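Local structure of putative adhesin (Komagataella phaffii, 5FX8) at residues L21-T33 / T102-L114. The protein is a putative cell-wall adhesin that may take part in cell-cell interaction through salt bridges and hydrogen bonds, represented here by its N-terminal domain. Sequence-based numbering, arbitrary orientation.
Sequences LSDWFVVSFVFST and TDLEGVVFFTLKL
Phe25, Val27, Phe29 and Phe31 each exchange a pair of backbone hydrogen bonds with Leu112, Phe110, Val108 and Gly106 in turn, zipping strands 25-31 and 102-114 into an antiparallel ladder whose axes run at 161°. The side chains of Phe25, Val27, Phe29, Phe31, Val108, Phe110 and Leu112 lie on one face, where large apolar groups suit a buried core: Val27 sets CG2 3.7 Å from Leu112 CD1. Phe31 lies alongside Leu104, with Phe31 CD2 3.9 Å from Leu104 CD1. Gly106 has no side chain, and its carbonyl oxygen meets the edge of the Phe31 ring in plane. On the other face sit Val26, Ser28, Val30, Val107, Phe109 and Thr111, most of them partly exposed, so a polar Ser28 is tolerated; here Val26 CG1 lies 3.9 Å from Phe109 CD1. The bend of Lys113 at chi2 (-62°) helps carry CE over the Trp24 indole, 3.4 Å from the centroid of the five-membered ring, while the bend at chi4 sets NZ for a cation-pi contact over the same face. Nearby a water joins Leu21 O and Asp23 O to Leu114 N, carrying on the link where direct pairing stops. Beyond Phe31, Glu105 OE2 takes two bonds: Ser32 OG, 3.0 Å from Glu105 OE2, meets the syn lone pair of that oxygen, while Thr33 N comes from above the carboxylate plane. Both segments lie in the first cohesin-like domain; strand 4-11 pairs with the far edge of strand 25-31, strand 312-319, from the C-terminal end, joins strand 101-114, and Phe92 of strand 89-94 packs edge-to-face against Phe29 and Phe31.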
loop_
_atom_site.group_PDB
_atom_site.type_symbol
_atom_site.label_atom_id
_atom_site.label_comp_id
_atom_site.label_asym_id
_atom_site.label_seq_id
_atom_site.Cartn_x
_atom_site.Cartn_y
_atom_site.Cartn_z
ATOM N N LEU C 21 8.599 -48.642 -24.414
ATOM C CA LEU C 21 8.632 -49.991 -23.890
ATOM C C LEU C 21 7.243 -50.580 -23.807
ATOM O O LEU C 21 7.107 -51.801 -23.722
ATOM C CB LEU C 21 9.276 -50.015 -22.515
ATOM C CG LEU C 21 10.761 -49.717 -22.394
ATOM C CD1 LEU C 21 11.129 -49.690 -20.930
ATOM C CD2 LEU C 21 11.541 -50.777 -23.105
ATOM N N SER C 22 6.212 -49.736 -23.832
ATOM C CA SER C 22 4.834 -50.150 -23.635
ATOM C C SER C 22 4.100 -50.414 -24.942
ATOM O O SER C 22 2.918 -50.767 -24.908
ATOM C CB SER C 22 4.083 -49.083 -22.833
ATOM O OG SER C 22 3.875 -47.911 -23.600
ATOM N N ASP C 23 4.774 -50.275 -26.074
ATOM C CA ASP C 23 4.141 -50.295 -27.375
ATOM C C ASP C 23 3.790 -51.707 -27.829
ATOM O O ASP C 23 4.380 -52.698 -27.392
ATOM C CB ASP C 23 5.051 -49.647 -28.397
ATOM C CG ASP C 23 5.085 -48.162 -28.260
ATOM O OD1 ASP C 23 4.242 -47.620 -27.507
ATOM O OD2 ASP C 23 5.929 -47.538 -28.927
ATOM N N TRP C 24 2.792 -51.777 -28.708
ATOM C CA TRP C 24 2.585 -52.939 -29.554
ATOM C C TRP C 24 3.600 -52.896 -30.688
ATOM O O TRP C 24 3.715 -51.884 -31.387
ATOM C CB TRP C 24 1.177 -52.960 -30.147
ATOM C CG TRP C 24 0.060 -53.196 -29.207
ATOM C CD1 TRP C 24 -0.796 -52.264 -28.708
ATOM C CD2 TRP C 24 -0.373 -54.455 -28.684
ATOM N NE1 TRP C 24 -1.715 -52.855 -27.879
ATOM C CE2 TRP C 24 -1.481 -54.203 -27.854
ATOM C CE3 TRP C 24 0.082 -55.768 -28.815
ATOM C CZ2 TRP C 24 -2.134 -55.213 -27.168
ATOM C CZ3 TRP C 24 -0.563 -56.765 -28.130
ATOM C CH2 TRP C 24 -1.655 -56.488 -27.321
ATOM N N PHE C 25 4.327 -54.001 -30.866
ATOM C CA PHE C 25 5.311 -54.170 -31.924
ATOM C C PHE C 25 4.735 -55.047 -33.022
ATOM O O PHE C 25 4.437 -56.221 -32.792
ATOM C CB PHE C 25 6.580 -54.799 -31.378
ATOM C CG PHE C 25 7.318 -53.925 -30.432
ATOM C CD1 PHE C 25 6.943 -53.844 -29.104
ATOM C CD2 PHE C 25 8.399 -53.174 -30.871
ATOM C CE1 PHE C 25 7.637 -53.029 -28.237
ATOM C CE2 PHE C 25 9.092 -52.362 -29.995
ATOM C CZ PHE C 25 8.712 -52.292 -28.677
ATOM N N VAL C 26 4.586 -54.473 -34.210
ATOM C CA VAL C 26 4.143 -55.197 -35.394
ATOM C C VAL C 26 5.302 -56.061 -35.876
ATOM O O VAL C 26 6.273 -55.543 -36.429
ATOM C CB VAL C 26 3.701 -54.212 -36.477
ATOM C CG1 VAL C 26 3.215 -54.922 -37.702
ATOM C CG2 VAL C 26 2.641 -53.335 -35.928
ATOM N N VAL C 27 5.220 -57.369 -35.660
ATOM C CA VAL C 27 6.235 -58.307 -36.137
ATOM C C VAL C 27 5.749 -58.905 -37.452
ATOM O O VAL C 27 4.845 -59.738 -37.449
ATOM C CB VAL C 27 6.512 -59.409 -35.113
ATOM C CG1 VAL C 27 7.542 -60.346 -35.647
ATOM C CG2 VAL C 27 6.995 -58.821 -33.846
ATOM N N SER C 28 6.366 -58.524 -38.570
ATOM C CA SER C 28 5.892 -58.849 -39.914
ATOM C C SER C 28 6.767 -59.897 -40.591
ATOM O O SER C 28 7.983 -59.736 -40.686
ATOM C CB SER C 28 5.854 -57.600 -40.783
ATOM O OG SER C 28 4.942 -56.670 -40.257
ATOM N N PHE C 29 6.140 -60.942 -41.109
ATOM C CA PHE C 29 6.843 -62.015 -41.809
ATOM C C PHE C 29 6.539 -61.871 -43.290
ATOM O O PHE C 29 5.430 -62.158 -43.728
ATOM C CB PHE C 29 6.426 -63.385 -41.273
ATOM C CG PHE C 29 6.776 -63.595 -39.835
ATOM C CD1 PHE C 29 5.900 -63.215 -38.832
ATOM C CD2 PHE C 29 7.996 -64.129 -39.481
ATOM C CE1 PHE C 29 6.217 -63.383 -37.508
ATOM C CE2 PHE C 29 8.319 -64.317 -38.162
ATOM C CZ PHE C 29 7.421 -63.938 -37.171
ATOM N N VAL C 30 7.498 -61.393 -44.042
ATOM C CA VAL C 30 7.319 -61.129 -45.459
ATOM C C VAL C 30 7.592 -62.409 -46.230
ATOM O O VAL C 30 8.597 -63.082 -45.988
ATOM C CB VAL C 30 8.247 -59.995 -45.919
ATOM C CG1 VAL C 30 8.086 -59.705 -47.408
ATOM C CG2 VAL C 30 7.958 -58.770 -45.120
ATOM N N PHE C 31 6.694 -62.740 -47.156
ATOM C CA PHE C 31 6.800 -63.918 -48.003
ATOM C C PHE C 31 6.886 -63.476 -49.451
ATOM O O PHE C 31 6.042 -62.710 -49.917
ATOM C CB PHE C 31 5.609 -64.848 -47.820
ATOM C CG PHE C 31 5.544 -65.511 -46.476
ATOM C CD1 PHE C 31 4.996 -64.865 -45.395
ATOM C CD2 PHE C 31 5.999 -66.796 -46.308
ATOM C CE1 PHE C 31 4.919 -65.469 -44.188
ATOM C CE2 PHE C 31 5.920 -67.403 -45.100
ATOM C CZ PHE C 31 5.379 -66.730 -44.034
ATOM N N SER C 32 7.902 -63.959 -50.156
ATOM C CA SER C 32 8.105 -63.606 -51.551
ATOM C C SER C 32 8.793 -64.752 -52.273
ATOM O O SER C 32 9.396 -65.629 -51.660
ATOM C CB SER C 32 8.931 -62.328 -51.702
ATOM O OG SER C 32 9.191 -62.052 -53.064
ATOM N N THR C 33 8.669 -64.744 -53.593
ATOM C CA THR C 33 9.393 -65.665 -54.452
ATOM C C THR C 33 9.910 -64.863 -55.636
ATOM O O THR C 33 9.132 -64.213 -56.336
ATOM C CB THR C 33 8.495 -66.823 -54.894
ATOM O OG1 THR C 33 7.251 -66.313 -55.369
ATOM C CG2 THR C 33 8.179 -67.695 -53.744
ATOM N N THR C 102 3.916 -72.504 -56.697
ATOM C CA THR C 102 4.828 -71.813 -57.596
ATOM C C THR C 102 5.063 -70.362 -57.196
ATOM O O THR C 102 6.189 -69.867 -57.311
ATOM C CB THR C 102 4.292 -71.866 -59.021
ATOM O OG1 THR C 102 3.327 -70.828 -59.193
ATOM C CG2 THR C 102 3.611 -73.180 -59.259
ATOM N N ASP C 103 4.023 -69.664 -56.735
ATOM C CA ASP C 103 4.105 -68.250 -56.412
ATOM C C ASP C 103 3.568 -67.997 -55.015
ATOM O O ASP C 103 2.562 -68.583 -54.608
ATOM C CB ASP C 103 3.324 -67.398 -57.414
ATOM C CG ASP C 103 3.895 -67.474 -58.805
ATOM O OD1 ASP C 103 5.094 -67.800 -58.938
ATOM O OD2 ASP C 103 3.147 -67.199 -59.767
ATOM N N LEU C 104 4.233 -67.103 -54.291
ATOM C CA LEU C 104 3.805 -66.730 -52.951
ATOM C C LEU C 104 4.225 -65.295 -52.698
ATOM O O LEU C 104 5.421 -65.004 -52.697
ATOM C CB LEU C 104 4.418 -67.649 -51.898
ATOM C CG LEU C 104 3.505 -68.256 -50.827
ATOM C CD1 LEU C 104 4.202 -68.267 -49.480
ATOM C CD2 LEU C 104 2.147 -67.581 -50.734
ATOM N N GLU C 105 3.255 -64.410 -52.474
ATOM C CA GLU C 105 3.535 -63.038 -52.067
ATOM C C GLU C 105 2.571 -62.653 -50.960
ATOM O O GLU C 105 1.357 -62.661 -51.174
ATOM C CB GLU C 105 3.400 -62.058 -53.231
ATOM C CG GLU C 105 4.367 -62.267 -54.364
ATOM C CD GLU C 105 5.811 -62.072 -53.957
ATOM O OE1 GLU C 105 6.071 -61.371 -52.950
ATOM O OE2 GLU C 105 6.689 -62.628 -54.657
ATOM N N GLY C 106 3.101 -62.289 -49.798
ATOM C CA GLY C 106 2.241 -61.815 -48.731
ATOM C C GLY C 106 3.037 -61.424 -47.508
ATOM O O GLY C 106 4.252 -61.602 -47.443
ATOM N N VAL C 107 2.324 -60.881 -46.527
ATOM C CA VAL C 107 2.911 -60.510 -45.247
ATOM C C VAL C 107 2.021 -61.049 -44.128
ATOM O O VAL C 107 0.834 -60.708 -44.048
ATOM C CB VAL C 107 3.089 -58.984 -45.101
ATOM C CG1 VAL C 107 3.772 -58.689 -43.780
ATOM C CG2 VAL C 107 3.867 -58.378 -46.262
ATOM N N VAL C 108 2.583 -61.875 -43.261
ATOM C CA VAL C 108 1.914 -62.266 -42.031
ATOM C C VAL C 108 2.513 -61.443 -40.903
ATOM O O VAL C 108 3.735 -61.408 -40.727
ATOM C CB VAL C 108 2.053 -63.777 -41.762
ATOM C CG1 VAL C 108 1.785 -64.097 -40.293
ATOM C CG2 VAL C 108 1.099 -64.566 -42.635
ATOM N N PHE C 109 1.666 -60.759 -40.154
ATOM C CA PHE C 109 2.139 -60.002 -39.010
ATOM C C PHE C 109 1.315 -60.328 -37.778
ATOM O O PHE C 109 0.152 -60.722 -37.861
ATOM C CB PHE C 109 2.129 -58.497 -39.284
ATOM C CG PHE C 109 0.777 -57.872 -39.266
ATOM C CD1 PHE C 109 0.209 -57.455 -38.081
ATOM C CD2 PHE C 109 0.107 -57.628 -40.447
ATOM C CE1 PHE C 109 -1.015 -56.874 -38.064
ATOM C CE2 PHE C 109 -1.119 -57.031 -40.432
ATOM C CZ PHE C 109 -1.679 -56.653 -39.239
ATOM N N PHE C 110 1.951 -60.182 -36.637
ATOM C CA PHE C 110 1.293 -60.216 -35.351
ATOM C C PHE C 110 1.766 -59.025 -34.532
ATOM O O PHE C 110 2.863 -58.508 -34.748
ATOM C CB PHE C 110 1.600 -61.489 -34.597
ATOM C CG PHE C 110 1.149 -62.725 -35.279
ATOM C CD1 PHE C 110 -0.145 -63.189 -35.116
ATOM C CD2 PHE C 110 2.027 -63.461 -36.054
ATOM C CE1 PHE C 110 -0.558 -64.370 -35.723
ATOM C CE2 PHE C 110 1.622 -64.634 -36.667
ATOM C CZ PHE C 110 0.330 -65.085 -36.505
ATOM N N THR C 111 0.927 -58.586 -33.591
ATOM C CA THR C 111 1.281 -57.509 -32.680
ATOM C C THR C 111 1.678 -58.125 -31.345
ATOM O O THR C 111 0.886 -58.819 -30.706
ATOM C CB THR C 111 0.148 -56.490 -32.504
ATOM O OG1 THR C 111 -0.984 -57.109 -31.891
ATOM C CG2 THR C 111 -0.270 -55.908 -33.819
ATOM N N LEU C 112 2.900 -57.856 -30.924
ATOM C CA LEU C 112 3.432 -58.387 -29.684
ATOM C C LEU C 112 3.763 -57.238 -28.743
ATOM O O LEU C 112 3.932 -56.093 -29.160
ATOM C CB LEU C 112 4.686 -59.234 -29.945
ATOM C CG LEU C 112 4.518 -60.303 -31.015
ATOM C CD1 LEU C 112 5.787 -61.079 -31.219
ATOM C CD2 LEU C 112 3.451 -61.236 -30.585
ATOM N N LYS C 113 3.841 -57.557 -27.462
ATOM C CA LYS C 113 4.319 -56.651 -26.434
ATOM C C LYS C 113 5.668 -57.134 -25.917
ATOM O O LYS C 113 6.004 -58.315 -26.008
ATOM C CB LYS C 113 3.334 -56.570 -25.272
ATOM C CG LYS C 113 2.015 -55.916 -25.584
ATOM C CD LYS C 113 2.178 -54.464 -26.012
ATOM C CE LYS C 113 0.953 -53.632 -25.647
ATOM N NZ LYS C 113 0.756 -53.552 -24.155
ATOM N N LEU C 114 6.441 -56.216 -25.354
ATOM C CA LEU C 114 7.667 -56.613 -24.687
ATOM C C LEU C 114 7.340 -57.242 -23.343
ATOM O O LEU C 114 6.428 -56.800 -22.651
ATOM C CB LEU C 114 8.586 -55.411 -24.504
ATOM C CG LEU C 114 9.308 -54.931 -25.765
ATOM C CD1 LEU C 114 9.881 -53.570 -25.529
ATOM C CD2 LEU C 114 10.407 -55.896 -26.139
HETATM O O HOH W 1 5.569 -53.575 -24.897
#